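Local coordinates for protein EDTA monooxygenase (EDTA-degrading bacterium BNC1, PDB 5DQP) that probably oxidises EDTA as the flavin-dependent (FMN) oxygenase component of a monooxygenase system that works with a partner flavin reductase, at residues A[47-52]-A[402-407]; A[78-83]-A[110-115]; A[305-310]-A[346-351]; A[338-343]-A[353-358]. All coordinates share one frame; numbering follows the deposited sequence.

Contacts 1 and 2 lie on the outer layer of the barrel, their centres about 24 Å apart: contact 1 joins the turn after helix 35-47 to the end of helix 390-405, and contact 2 packs helix 75-85 on helix 102-115 where the second subunit docks. Contacts 3 and 4 lie across the chain's centre from contact 2, with centres about 12 Å apart; they share helix 348-354 and touch directly, Leu346 N lying 2.9 Å from Ala341 O, a probable hydrogen bond. In sequence, contact 1 spans all the others, contact 2 closes before 3 opens, and 3 and 4 interlock. Early and late barrel helices are thus brought together, while the helices and loop of contacts 3 and 4 gather apart from them.

Contact 1 of 4, residues A[47-52]-A[402-407]; sequences RGRIDA and ILQSRG
The flat amide of Gln404 reaches the turn 47-52 through its nitrogen: NE2 lies 3.8 Å from Gly48 O, too far for a hydrogen bond, and 4.2 Å from Arg49 CG. The other flat group, the guanidinium of Arg49, has Arg47 O over one face, 3.6 Å above the plane and offset toward the rim; NE bonds to Arg411 O and NH1 to Arg46 O. What joins the two segments is a water, which donates to Arg47 O (2.8 Å) and accepts from Gln404 NE2 (2.9 Å). Gln404 NE2 also bonds to Pro410 O, so the amide nitrogen has two acceptors and its rotation is probably well defined. The side chain leaves helix 390-405 with CG anti to the carbonyl carbon (chi1 -74°) and then runs extended, spanning a gap in which the closest CA atoms, those of Gly48 and Gln404, remain 9.7 Å apart. Both segments hold helix ends: Arg49 and Gly407 each have positive phi within a Schellman motif. Arg47 NH2 forms a salt bridge with Asp397 of helix 390-405, a second polar tie between the two helices. The first and last helices of the barrel wall therefore meet here through a thin polar seam, in which the amide NH2 reaches Pro410 O directly and Arg47 O, at the end of helix 35-47, through one water, without direct hydrogen bonding between the segments.

Contact 2 of 4, residues A[78-83]-A[110-115]; sequences LAAAIT and ASVNLL
Val112 and Ala80 form a buried, wholly apolar helix-helix contact on the outside of the TIM barrel of this luciferase-like monooxygenase. Helices 75-85 and 102-115 follow strands 52-55 and 90-96, parallel neighbours in the barrel sheet, and pack against each other over it. The small side chains of Ala79 and Ala80 let the backbones come close, with the CA atoms of Ala80 and Val112 only 5.9 Å apart. Val112 makes the contact with one branch, CG2, which stands anti to the backbone N, while CG1 sits between N and the carbonyl carbon (chi1 73°). Toward the barrel sheet, Val112 and Thr83 both rest on Ile120 of strand 120-125. The second subunit also packs here: its Ala80 lies on Ala80 of this chain and its Asp74 N bonds to Ser111 OG, so the pair belongs to the dimer interface as well as the barrel. Within helix 75-85, Thr83 OG1 donates to Ala79 O (2.8 Å), which also accepts from Thr83 N, satisfying a buried hydroxyl inside its own helix. The closest approach between the segments is made by Val112 CG2, 3.7 Å from Ala80 CA and 3.8 Å from Ala80 CB.

Contact 3 of 4, residues A[305-310]-A[346-351]; sequences IDLERI and LSLRQL
Leu348 divides its two methyl groups between two partners in the turn 305-310: CD1 meets Ile305 CD1 at 4.1 Å and CD2 meets Leu307 CD2 at 3.8 Å. With CG anti to the backbone N (chi1 -178°), the leucine is carried outward from the first turn of helix 348-354, and chi2 (57°) then sends the methyls to their separate partners. Ile305 points its CB toward the helix and extends CG1 and CD1 away from its carbonyl carbon, sliding past Leu348 in the opposite direction. Leu307 starts out differently, since its CB does not aim at the helix; with CG anti to the carbonyl carbon (chi1 -69°), its CD2 branch is turned toward the helix, and the side chains of Leu307 and Leu348 cross at about a right angle. On the turn, Asp306 OD1 accepts from Glu308 N at 3.1 Å, an Asx turn in which the donor comes from above the carboxylate plane, and Asp306 O takes both Arg309 N and Ile310 N. At the helix start, Ser347 is the N-cap of a capping box: Gln350 N gives to Ser347 OG (3.2 Å) and Ser347 N to Gln350 OE1 (3.0 Å). The box closes the start of the helix, one residue before Leu348. Arg349 NE adds a salt bridge to Asp313. Leu348 also packs on Ile296, Leu299 and Ser300 of helix 292-303, while Leu351 turns to Val340 and Ala341 of helix 331-344, placing the start of helix 348-354 between those two helices, where Ile305 and Leu307 of the loop meet Leu348.

Contact 4 of 4, residues A[338-343]-A[353-358]; sequences VDVALD and LRMRLI
Val340 meets Arg354 and Met355 by apolar packing, and no hydrogen bond passes between the two segments. Its CG1 touches the arginine along the chain, 3.8 Å from Arg354 CG and 3.9 Å from Arg354 NE, and stands over one face of the guanidinium, 3.8 Å above the plane and offset toward the rim. The other branch, CG2, lies 4.2 Å from Met355 SD; here the two side chains run past each other in opposite directions. The torsions explain how one valine serves both. Val340 holds CG1 anti to the backbone N (chi1 172°), leaving CG2 on the side of the methionine, while Met355 folds at chi2 and chi3 and brings its sulfur back toward helix 331-344. Arg354 bends at chi2 (69°), which lays the aliphatic stem and then the flat group across the valine.

The polar interactions of Arg354 are made beyond the segments. NE forms a salt bridge with Glu344, at the end of helix 331-344, and NH1 and NH2 donate to the backbone oxygens of Leu234 and Gly235. The buried guanidinium is thus held by a carboxylate and two carbonyl oxygens, while Val340 packs on a face; the nearby carboxylate probably favours its positive charge.

Shortly after helix 348-354, Ile358 begins strand 358-360 and pairs with strand 262-271. The contact joins helices 331-344 and 348-354 near the point where the chain returns to the barrel sheet, consistent with a helical excursion between strands 262-271 and 358-360 of the luciferase-like TIM barrel.

Contact 1 of 4, residues A[47-52]-A[402-407]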
loop_
_atom_site.group_PDB
_atom_site.type_symbol
_atom_site.label_atom_id
_atom_site.label_comp_id
_atom_site.label_asym_id
_atom_site.label_seq_id
_atom_site.Cartn_x
_atom_site.Cartn_y
_atom_site.Cartn_z
ATOM N N ARG A 47 15.512 -11.321 12.941
ATOM C CA ARG A 47 16.405 -12.114 13.790
ATOM C C ARG A 47 17.848 -11.597 13.739
ATOM O O ARG A 47 18.547 -11.618 14.760
ATOM C CB ARG A 47 16.340 -13.591 13.386
ATOM C CG ARG A 47 17.397 -14.471 14.071
ATOM C CD ARG A 47 17.216 -15.953 13.734
ATOM N NE ARG A 47 17.978 -16.371 12.549
ATOM C CZ ARG A 47 17.434 -16.808 11.420
ATOM N NH1 ARG A 47 16.114 -16.904 11.306
ATOM N NH2 ARG A 47 18.211 -17.165 10.405
ATOM N N GLY A 48 18.294 -11.085 12.592
ATOM C CA GLY A 48 19.593 -10.446 12.502
ATOM C C GLY A 48 19.677 -9.025 13.008
ATOM O O GLY A 48 20.772 -8.444 12.998
ATOM N N ARG A 49 18.564 -8.446 13.471
ATOM C CA ARG A 49 18.495 -7.022 13.823
ATOM C C ARG A 49 18.802 -6.104 12.640
ATOM O O ARG A 49 19.283 -4.979 12.819
ATOM C CB ARG A 49 19.434 -6.678 14.981
ATOM C CG ARG A 49 19.316 -7.572 16.191
ATOM C CD ARG A 49 17.874 -7.739 16.661
ATOM N NE ARG A 49 17.821 -8.660 17.797
ATOM C CZ ARG A 49 16.971 -9.672 17.925
ATOM N NH1 ARG A 49 16.067 -9.935 16.986
ATOM N NH2 ARG A 49 17.025 -10.424 19.016
ATOM N N ILE A 50 18.562 -6.564 11.411
ATOM C CA ILE A 50 18.670 -5.649 10.283
ATOM C C ILE A 50 17.802 -4.435 10.575
ATOM O O ILE A 50 16.729 -4.553 11.175
ATOM C CB ILE A 50 18.267 -6.357 8.977
ATOM C CG1 ILE A 50 19.174 -7.571 8.726
ATOM C CG2 ILE A 50 18.371 -5.411 7.794
ATOM C CD1 ILE A 50 20.681 -7.326 8.870
ATOM N N ASP A 51 18.279 -3.242 10.192
ATOM C CA ASP A 51 17.527 -2.044 10.543
ATOM C C ASP A 51 16.237 -1.928 9.738
ATOM O O ASP A 51 15.204 -1.532 10.287
ATOM C CB ASP A 51 18.393 -0.804 10.370
ATOM C CG ASP A 51 19.551 -0.795 11.336
ATOM O OD1 ASP A 51 19.292 -0.672 12.556
ATOM O OD2 ASP A 51 20.704 -0.948 10.883
ATOM N N ALA A 52 16.261 -2.274 8.450
ATOM C CA ALA A 52 15.042 -2.196 7.646
ATOM C C ALA A 52 15.168 -3.101 6.427
ATOM O O ALA A 52 16.278 -3.371 5.959
ATOM C CB ALA A 52 14.759 -0.753 7.194
ATOM N N ILE A 402 29.400 -12.058 13.253
ATOM C CA ILE A 402 30.752 -11.522 13.221
ATOM C C ILE A 402 30.714 -10.030 13.492
ATOM O O ILE A 402 31.427 -9.522 14.366
ATOM C CB ILE A 402 31.436 -11.848 11.874
ATOM C CG1 ILE A 402 31.441 -13.368 11.619
ATOM C CG2 ILE A 402 32.853 -11.270 11.851
ATOM C CD1 ILE A 402 32.221 -13.806 10.341
ATOM N N LEU A 403 29.846 -9.311 12.769
ATOM C CA LEU A 403 29.740 -7.877 12.970
ATOM C C LEU A 403 29.356 -7.555 14.394
ATOM O O LEU A 403 29.806 -6.542 14.940
ATOM C CB LEU A 403 28.725 -7.258 12.001
ATOM C CG LEU A 403 29.035 -7.375 10.489
ATOM C CD1 LEU A 403 27.901 -6.802 9.662
ATOM C CD2 LEU A 403 30.372 -6.707 10.115
ATOM N N GLN A 404 28.491 -8.374 15.004
ATOM C CA GLN A 404 28.112 -8.106 16.389
ATOM C C GLN A 404 29.278 -8.390 17.344
ATOM O O GLN A 404 29.536 -7.599 18.254
ATOM C CB GLN A 404 26.867 -8.910 16.772
ATOM C CG GLN A 404 25.567 -8.371 16.170
ATOM C CD GLN A 404 24.505 -9.446 16.056
ATOM O OE1 GLN A 404 24.813 -10.633 16.164
ATOM N NE2 GLN A 404 23.249 -9.044 15.801
ATOM N N SER A 405 30.010 -9.488 17.146
ATOM C CA SER A 405 31.212 -9.717 17.970
ATOM C C SER A 405 32.201 -8.581 17.817
ATOM O O SER A 405 32.838 -8.150 18.787
ATOM C CB SER A 405 31.913 -11.017 17.576
ATOM O OG SER A 405 31.013 -12.100 17.612
ATOM N N ARG A 406 32.383 -8.121 16.581
ATOM C CA ARG A 406 33.302 -7.032 16.328
ATOM C C ARG A 406 32.899 -5.744 17.038
ATOM O O ARG A 406 33.707 -4.815 17.091
ATOM C CB ARG A 406 33.401 -6.822 14.818
ATOM C CG ARG A 406 33.962 -8.052 14.097
ATOM C CD ARG A 406 35.466 -8.052 14.147
ATOM N NE ARG A 406 36.027 -9.393 14.184
ATOM C CZ ARG A 406 36.762 -9.918 13.219
ATOM N NH1 ARG A 406 37.040 -9.200 12.120
ATOM N NH2 ARG A 406 37.225 -11.159 13.372
ATOM N N GLY A 407 31.689 -5.661 17.588
ATOM C CA GLY A 407 31.286 -4.445 18.273
ATOM C C GLY A 407 30.755 -3.339 17.384
ATOM O O GLY A 407 30.598 -2.209 17.851
HETATM O O HOH W 1 21.058 -10.978 15.940
#

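Contact 2 of 4, residues A[78-83]-A[110-115]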
loop_
_atom_site.group_PDB
_atom_site.type_symbol
_atom_site.label_atom_id
_atom_site.label_comp_id
_atom_site.label_asym_id
_atom_site.label_seq_id
_atom_site.Cartn_x
_atom_site.Cartn_y
_atom_site.Cartn_z
ATOM N N LEU A 78 2.619 -4.179 0.093
ATOM C CA LEU A 78 3.454 -5.242 0.658
ATOM C C LEU A 78 4.044 -4.826 2.009
ATOM O O LEU A 78 3.997 -5.591 2.978
ATOM C CB LEU A 78 4.558 -5.639 -0.345
ATOM C CG LEU A 78 5.406 -6.884 -0.105
ATOM C CD1 LEU A 78 4.547 -8.067 0.337
ATOM C CD2 LEU A 78 6.259 -7.234 -1.353
ATOM N N ALA A 79 4.606 -3.616 2.106
ATOM C CA ALA A 79 5.195 -3.213 3.383
ATOM C C ALA A 79 4.146 -3.121 4.502
ATOM O O ALA A 79 4.454 -3.383 5.674
ATOM C CB ALA A 79 5.920 -1.883 3.219
ATOM N N ALA A 80 2.910 -2.749 4.166
ATOM C CA ALA A 80 1.842 -2.743 5.169
ATOM C C ALA A 80 1.524 -4.149 5.665
ATOM O O ALA A 80 1.288 -4.350 6.861
ATOM C CB ALA A 80 0.581 -2.090 4.591
ATOM N N ALA A 81 1.472 -5.132 4.760
ATOM C CA ALA A 81 1.137 -6.499 5.172
ATOM C C ALA A 81 2.278 -7.121 5.961
ATOM O O ALA A 81 2.058 -7.725 7.018
ATOM C CB ALA A 81 0.809 -7.363 3.952
ATOM N N ILE A 82 3.507 -6.953 5.482
ATOM C CA ILE A 82 4.670 -7.439 6.223
ATOM C C ILE A 82 4.682 -6.890 7.647
ATOM O O ILE A 82 4.783 -7.645 8.621
ATOM C CB ILE A 82 5.978 -7.064 5.503
ATOM C CG1 ILE A 82 6.073 -7.753 4.134
ATOM C CG2 ILE A 82 7.169 -7.445 6.408
ATOM C CD1 ILE A 82 7.398 -7.379 3.327
ATOM N N THR A 83 4.681 -5.561 7.790
ATOM C CA THR A 83 4.849 -5.001 9.130
ATOM C C THR A 83 3.602 -5.159 9.985
ATOM O O THR A 83 3.711 -5.113 11.217
ATOM C CB THR A 83 5.280 -3.530 9.083
ATOM O OG1 THR A 83 4.277 -2.738 8.437
ATOM C CG2 THR A 83 6.640 -3.404 8.335
ATOM N N ALA A 110 2.373 8.047 5.064
ATOM C CA ALA A 110 2.137 8.459 6.448
ATOM C C ALA A 110 1.267 7.451 7.177
ATOM O O ALA A 110 1.460 7.208 8.375
ATOM C CB ALA A 110 1.496 9.848 6.496
ATOM N N SER A 111 0.316 6.839 6.469
ATOM C CA SER A 111 -0.511 5.813 7.085
ATOM C C SER A 111 0.322 4.601 7.451
ATOM O O SER A 111 0.171 4.048 8.541
ATOM C CB SER A 111 -1.649 5.373 6.151
ATOM O OG SER A 111 -2.479 6.440 5.754
ATOM N N VAL A 112 1.165 4.128 6.526
ATOM C CA VAL A 112 1.840 2.880 6.812
ATOM C C VAL A 112 2.877 3.115 7.890
ATOM O O VAL A 112 3.127 2.235 8.730
ATOM C CB VAL A 112 2.436 2.246 5.534
ATOM C CG1 VAL A 112 3.672 3.012 5.040
ATOM C CG2 VAL A 112 2.752 0.779 5.787
ATOM N N ASN A 113 3.466 4.311 7.914
ATOM C CA ASN A 113 4.430 4.644 8.956
ATOM C C ASN A 113 3.768 4.617 10.325
ATOM O O ASN A 113 4.225 3.920 11.246
ATOM C CB ASN A 113 5.039 6.027 8.691
ATOM C CG ASN A 113 6.244 6.306 9.574
ATOM O OD1 ASN A 113 7.144 5.454 9.712
ATOM N ND2 ASN A 113 6.277 7.485 10.171
ATOM N N LEU A 114 2.682 5.383 10.463
ATOM C CA LEU A 114 1.938 5.473 11.716
ATOM C C LEU A 114 1.377 4.112 12.123
ATOM O O LEU A 114 1.538 3.680 13.271
ATOM C CB LEU A 114 0.826 6.514 11.565
ATOM C CG LEU A 114 0.028 6.980 12.783
ATOM C CD1 LEU A 114 0.953 7.507 13.842
ATOM C CD2 LEU A 114 -0.940 8.086 12.363
ATOM N N LEU A 115 0.765 3.393 11.177
ATOM C CA LEU A 115 0.204 2.088 11.504
ATOM C C LEU A 115 1.264 1.104 11.962
ATOM O O LEU A 115 0.965 0.218 12.777
ATOM C CB LEU A 115 -0.538 1.496 10.313
ATOM C CG LEU A 115 -1.980 1.926 10.132
ATOM C CD1 LEU A 115 -2.401 1.436 8.768
ATOM C CD2 LEU A 115 -2.904 1.365 11.256
#

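Contact 3 of 4, residues A[305-310]-A[346-351]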
loop_
_atom_site.group_PDB
_atom_site.type_symbol
_atom_site.label_atom_id
_atom_site.label_comp_id
_atom_site.label_asym_id
_atom_site.label_seq_id
_atom_site.Cartn_x
_atom_site.Cartn_y
_atom_site.Cartn_z
ATOM N N ILE A 305 42.743 -3.164 -22.214
ATOM C CA ILE A 305 43.825 -4.002 -21.713
ATOM C C ILE A 305 44.219 -5.000 -22.798
ATOM O O ILE A 305 43.389 -5.800 -23.252
ATOM C CB ILE A 305 43.404 -4.728 -20.426
ATOM C CG1 ILE A 305 43.268 -3.726 -19.265
ATOM C CG2 ILE A 305 44.403 -5.848 -20.114
ATOM C CD1 ILE A 305 42.517 -4.260 -18.061
ATOM N N ASP A 306 45.491 -4.975 -23.201
ATOM C CA ASP A 306 45.988 -5.828 -24.288
ATOM C C ASP A 306 46.305 -7.226 -23.754
ATOM O O ASP A 306 47.369 -7.460 -23.182
ATOM C CB ASP A 306 47.216 -5.187 -24.936
ATOM C CG ASP A 306 47.822 -6.054 -26.033
ATOM O OD1 ASP A 306 47.192 -7.059 -26.427
ATOM O OD2 ASP A 306 48.931 -5.730 -26.509
ATOM N N LEU A 307 45.406 -8.172 -23.964
ATOM C CA LEU A 307 45.619 -9.500 -23.379
ATOM C C LEU A 307 46.698 -10.305 -24.063
ATOM O O LEU A 307 46.808 -11.502 -23.744
ATOM C CB LEU A 307 44.328 -10.316 -23.388
ATOM C CG LEU A 307 43.217 -9.860 -22.447
ATOM C CD1 LEU A 307 42.035 -10.771 -22.624
ATOM C CD2 LEU A 307 43.688 -9.829 -20.994
ATOM N N GLU A 308 47.439 -9.754 -24.995
ATOM C CA GLU A 308 48.644 -10.410 -25.460
ATOM C C GLU A 308 49.874 -10.079 -24.644
ATOM O O GLU A 308 50.779 -10.855 -24.597
ATOM C CB GLU A 308 48.897 -10.124 -26.919
ATOM C CG GLU A 308 48.248 -11.136 -27.817
ATOM C CD GLU A 308 46.753 -11.164 -27.673
ATOM O OE1 GLU A 308 46.231 -11.717 -26.678
ATOM O OE2 GLU A 308 46.095 -10.618 -28.555
ATOM N N ARG A 309 49.904 -8.908 -24.047
ATOM C CA ARG A 309 50.967 -8.498 -23.154
ATOM C C ARG A 309 50.613 -8.681 -21.683
ATOM O O ARG A 309 51.524 -8.723 -20.848
ATOM C CB ARG A 309 51.332 -7.029 -23.407
ATOM C CG ARG A 309 51.988 -6.776 -24.755
ATOM C CD ARG A 309 52.398 -5.315 -24.925
ATOM N NE ARG A 309 53.461 -5.182 -25.919
ATOM C CZ ARG A 309 53.291 -4.729 -27.160
ATOM N NH1 ARG A 309 54.328 -4.658 -27.987
ATOM N NH2 ARG A 309 52.096 -4.332 -27.575
ATOM N N ILE A 310 49.325 -8.790 -21.349
ATOM C CA ILE A 310 48.854 -8.797 -19.967
ATOM C C ILE A 310 48.118 -10.112 -19.730
ATOM O O ILE A 310 47.177 -10.443 -20.461
ATOM C CB ILE A 310 47.942 -7.589 -19.665
ATOM C CG1 ILE A 310 48.656 -6.280 -19.976
ATOM C CG2 ILE A 310 47.558 -7.533 -18.195
ATOM C CD1 ILE A 310 49.802 -5.992 -19.046
ATOM N N LEU A 346 43.864 -5.641 -8.023
ATOM C CA LEU A 346 43.183 -6.771 -8.631
ATOM C C LEU A 346 43.800 -7.138 -9.972
ATOM O O LEU A 346 44.412 -6.307 -10.658
ATOM C CB LEU A 346 41.689 -6.485 -8.811
ATOM C CG LEU A 346 40.877 -6.215 -7.527
ATOM C CD1 LEU A 346 39.417 -6.009 -7.834
ATOM C CD2 LEU A 346 41.024 -7.320 -6.461
ATOM N N SER A 347 43.655 -8.419 -10.318
ATOM C CA SER A 347 43.814 -8.888 -11.677
ATOM C C SER A 347 42.528 -8.626 -12.457
ATOM O O SER A 347 41.485 -8.273 -11.896
ATOM C CB SER A 347 44.131 -10.381 -11.694
ATOM O OG SER A 347 43.008 -11.102 -11.234
ATOM N N LEU A 348 42.602 -8.813 -13.770
ATOM C CA LEU A 348 41.408 -8.633 -14.588
ATOM C C LEU A 348 40.327 -9.642 -14.226
ATOM O O LEU A 348 39.142 -9.299 -14.161
ATOM C CB LEU A 348 41.781 -8.741 -16.063
ATOM C CG LEU A 348 40.628 -8.527 -17.036
ATOM C CD1 LEU A 348 39.942 -7.154 -16.822
ATOM C CD2 LEU A 348 41.156 -8.667 -18.461
ATOM N N ARG A 349 40.718 -10.898 -14.006
ATOM C CA ARG A 349 39.761 -11.939 -13.643
ATOM C C ARG A 349 39.049 -11.596 -12.347
ATOM O O ARG A 349 37.851 -11.856 -12.200
ATOM C CB ARG A 349 40.482 -13.287 -13.501
ATOM C CG ARG A 349 39.536 -14.478 -13.412
ATOM C CD ARG A 349 40.176 -15.698 -12.738
ATOM N NE ARG A 349 41.277 -16.278 -13.515
ATOM C CZ ARG A 349 41.128 -16.904 -14.679
ATOM N NH1 ARG A 349 39.921 -17.024 -15.223
ATOM N NH2 ARG A 349 42.186 -17.401 -15.312
ATOM N N GLN A 350 39.782 -11.043 -11.380
ATOM C CA GLN A 350 39.157 -10.651 -10.128
ATOM C C GLN A 350 38.232 -9.466 -10.347
ATOM O O GLN A 350 37.122 -9.433 -9.819
ATOM C CB GLN A 350 40.227 -10.319 -9.078
ATOM C CG GLN A 350 41.033 -11.521 -8.607
ATOM C CD GLN A 350 42.195 -11.121 -7.732
ATOM O OE1 GLN A 350 42.831 -10.090 -7.957
ATOM N NE2 GLN A 350 42.487 -11.937 -6.731
ATOM N N LEU A 351 38.684 -8.483 -11.116
ATOM C CA LEU A 351 37.872 -7.302 -11.359
ATOM C C LEU A 351 36.540 -7.656 -12.028
ATOM O O LEU A 351 35.505 -7.088 -11.680
ATOM C CB LEU A 351 38.673 -6.305 -12.203
ATOM C CG LEU A 351 37.960 -5.018 -12.615
ATOM C CD1 LEU A 351 37.644 -4.151 -11.388
ATOM C CD2 LEU A 351 38.830 -4.262 -13.626
#

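Contact 4 of 4, residues A[338-343]-A[353-358]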
loop_
_atom_site.group_PDB
_atom_site.type_symbol
_atom_site.label_atom_id
_atom_site.label_comp_id
_atom_site.label_asym_id
_atom_site.label_seq_id
_atom_site.Cartn_x
_atom_site.Cartn_y
_atom_site.Cartn_z
ATOM N N VAL A 338 38.642 1.190 -13.115
ATOM C CA VAL A 338 40.084 1.370 -12.978
ATOM C C VAL A 338 40.444 1.655 -11.527
ATOM O O VAL A 338 41.375 1.054 -10.972
ATOM C CB VAL A 338 40.597 2.474 -13.919
ATOM C CG1 VAL A 338 42.019 2.789 -13.572
ATOM C CG2 VAL A 338 40.511 1.989 -15.345
ATOM N N ASP A 339 39.685 2.543 -10.883
ATOM C CA ASP A 339 39.934 2.882 -9.482
ATOM C C ASP A 339 39.801 1.652 -8.582
ATOM O O ASP A 339 40.626 1.433 -7.690
ATOM C CB ASP A 339 38.964 3.984 -9.049
ATOM C CG ASP A 339 39.334 4.608 -7.713
ATOM O OD1 ASP A 339 40.472 4.373 -7.236
ATOM O OD2 ASP A 339 38.492 5.355 -7.146
ATOM N N VAL A 340 38.775 0.835 -8.811
ATOM C CA VAL A 340 38.616 -0.407 -8.052
ATOM C C VAL A 340 39.824 -1.312 -8.244
ATOM O O VAL A 340 40.388 -1.835 -7.278
ATOM C CB VAL A 340 37.321 -1.129 -8.449
ATOM C CG1 VAL A 340 37.282 -2.506 -7.782
ATOM C CG2 VAL A 340 36.112 -0.323 -8.012
ATOM N N ALA A 341 40.236 -1.518 -9.499
ATOM C CA ALA A 341 41.323 -2.459 -9.744
ATOM C C ALA A 341 42.614 -1.997 -9.078
ATOM O O ALA A 341 43.356 -2.811 -8.515
ATOM C CB ALA A 341 41.536 -2.651 -11.247
ATOM N N LEU A 342 42.904 -0.695 -9.134
ATOM C CA LEU A 342 44.142 -0.204 -8.540
ATOM C C LEU A 342 44.055 -0.169 -7.022
ATOM O O LEU A 342 44.996 -0.597 -6.340
ATOM C CB LEU A 342 44.484 1.178 -9.086
ATOM C CG LEU A 342 44.807 1.173 -10.577
ATOM C CD1 LEU A 342 45.035 2.591 -11.026
ATOM C CD2 LEU A 342 46.025 0.278 -10.908
ATOM N N ASP A 343 42.936 0.331 -6.470
ATOM C CA ASP A 343 42.821 0.430 -5.017
ATOM C C ASP A 343 42.919 -0.933 -4.349
ATOM O O ASP A 343 43.489 -1.045 -3.258
ATOM C CB ASP A 343 41.507 1.082 -4.579
ATOM C CG ASP A 343 41.418 1.208 -3.026
ATOM O OD1 ASP A 343 42.358 1.788 -2.428
ATOM O OD2 ASP A 343 40.449 0.718 -2.390
ATOM N N LEU A 353 34.603 -10.124 -11.635
ATOM C CA LEU A 353 33.662 -10.597 -10.627
ATOM C C LEU A 353 33.310 -9.480 -9.642
ATOM O O LEU A 353 32.132 -9.223 -9.375
ATOM C CB LEU A 353 34.268 -11.809 -9.900
ATOM C CG LEU A 353 33.366 -12.548 -8.911
ATOM C CD1 LEU A 353 32.189 -13.139 -9.666
ATOM C CD2 LEU A 353 34.133 -13.630 -8.149
ATOM N N ARG A 354 34.331 -8.778 -9.139
ATOM C CA ARG A 354 34.158 -7.756 -8.106
ATOM C C ARG A 354 33.194 -6.655 -8.533
ATOM O O ARG A 354 32.526 -6.054 -7.683
ATOM C CB ARG A 354 35.535 -7.172 -7.761
ATOM C CG ARG A 354 35.541 -5.784 -7.162
ATOM C CD ARG A 354 34.963 -5.751 -5.738
ATOM N NE ARG A 354 35.214 -4.450 -5.113
ATOM C CZ ARG A 354 34.388 -3.410 -5.218
ATOM N NH1 ARG A 354 33.254 -3.537 -5.912
ATOM N NH2 ARG A 354 34.679 -2.257 -4.628
ATOM N N MET A 355 33.106 -6.373 -9.835
ATOM C CA MET A 355 32.196 -5.337 -10.303
ATOM C C MET A 355 30.748 -5.806 -10.256
ATOM O O MET A 355 29.838 -4.987 -10.104
ATOM C CB MET A 355 32.561 -4.896 -11.727
ATOM C CG MET A 355 33.914 -4.197 -11.855
ATOM S SD MET A 355 34.147 -2.898 -10.610
ATOM C CE MET A 355 33.060 -1.604 -11.194
ATOM N N ARG A 356 30.521 -7.109 -10.359
ATOM C CA ARG A 356 29.186 -7.690 -10.291
ATOM C C ARG A 356 28.750 -8.009 -8.857
ATOM O O ARG A 356 27.630 -7.668 -8.460
ATOM C CB ARG A 356 29.143 -8.949 -11.157
ATOM C CG ARG A 356 29.672 -8.749 -12.587
ATOM C CD ARG A 356 29.833 -10.094 -13.312
ATOM N NE ARG A 356 28.562 -10.599 -13.825
ATOM C CZ ARG A 356 28.134 -10.427 -15.074
ATOM N NH1 ARG A 356 28.877 -9.776 -15.964
ATOM N NH2 ARG A 356 26.958 -10.914 -15.434
ATOM N N LEU A 357 29.613 -8.645 -8.061
ATOM C CA LEU A 357 29.222 -9.053 -6.716
ATOM C C LEU A 357 30.450 -9.153 -5.809
ATOM O O LEU A 357 31.587 -8.986 -6.240
ATOM C CB LEU A 357 28.439 -10.368 -6.765
ATOM C CG LEU A 357 29.035 -11.505 -7.594
ATOM C CD1 LEU A 357 30.277 -12.022 -6.921
ATOM C CD2 LEU A 357 28.035 -12.658 -7.810
ATOM N N ILE A 358 30.202 -9.398 -4.530
ATOM C CA ILE A 358 31.249 -9.548 -3.535
ATOM C C ILE A 358 31.222 -11.011 -3.095
ATOM O O ILE A 358 30.390 -11.418 -2.279
ATOM C CB ILE A 358 31.060 -8.596 -2.345
ATOM C CG1 ILE A 358 31.063 -7.116 -2.778
ATOM C CG2 ILE A 358 32.160 -8.843 -1.322
ATOM C CD1 ILE A 358 32.426 -6.618 -3.274
#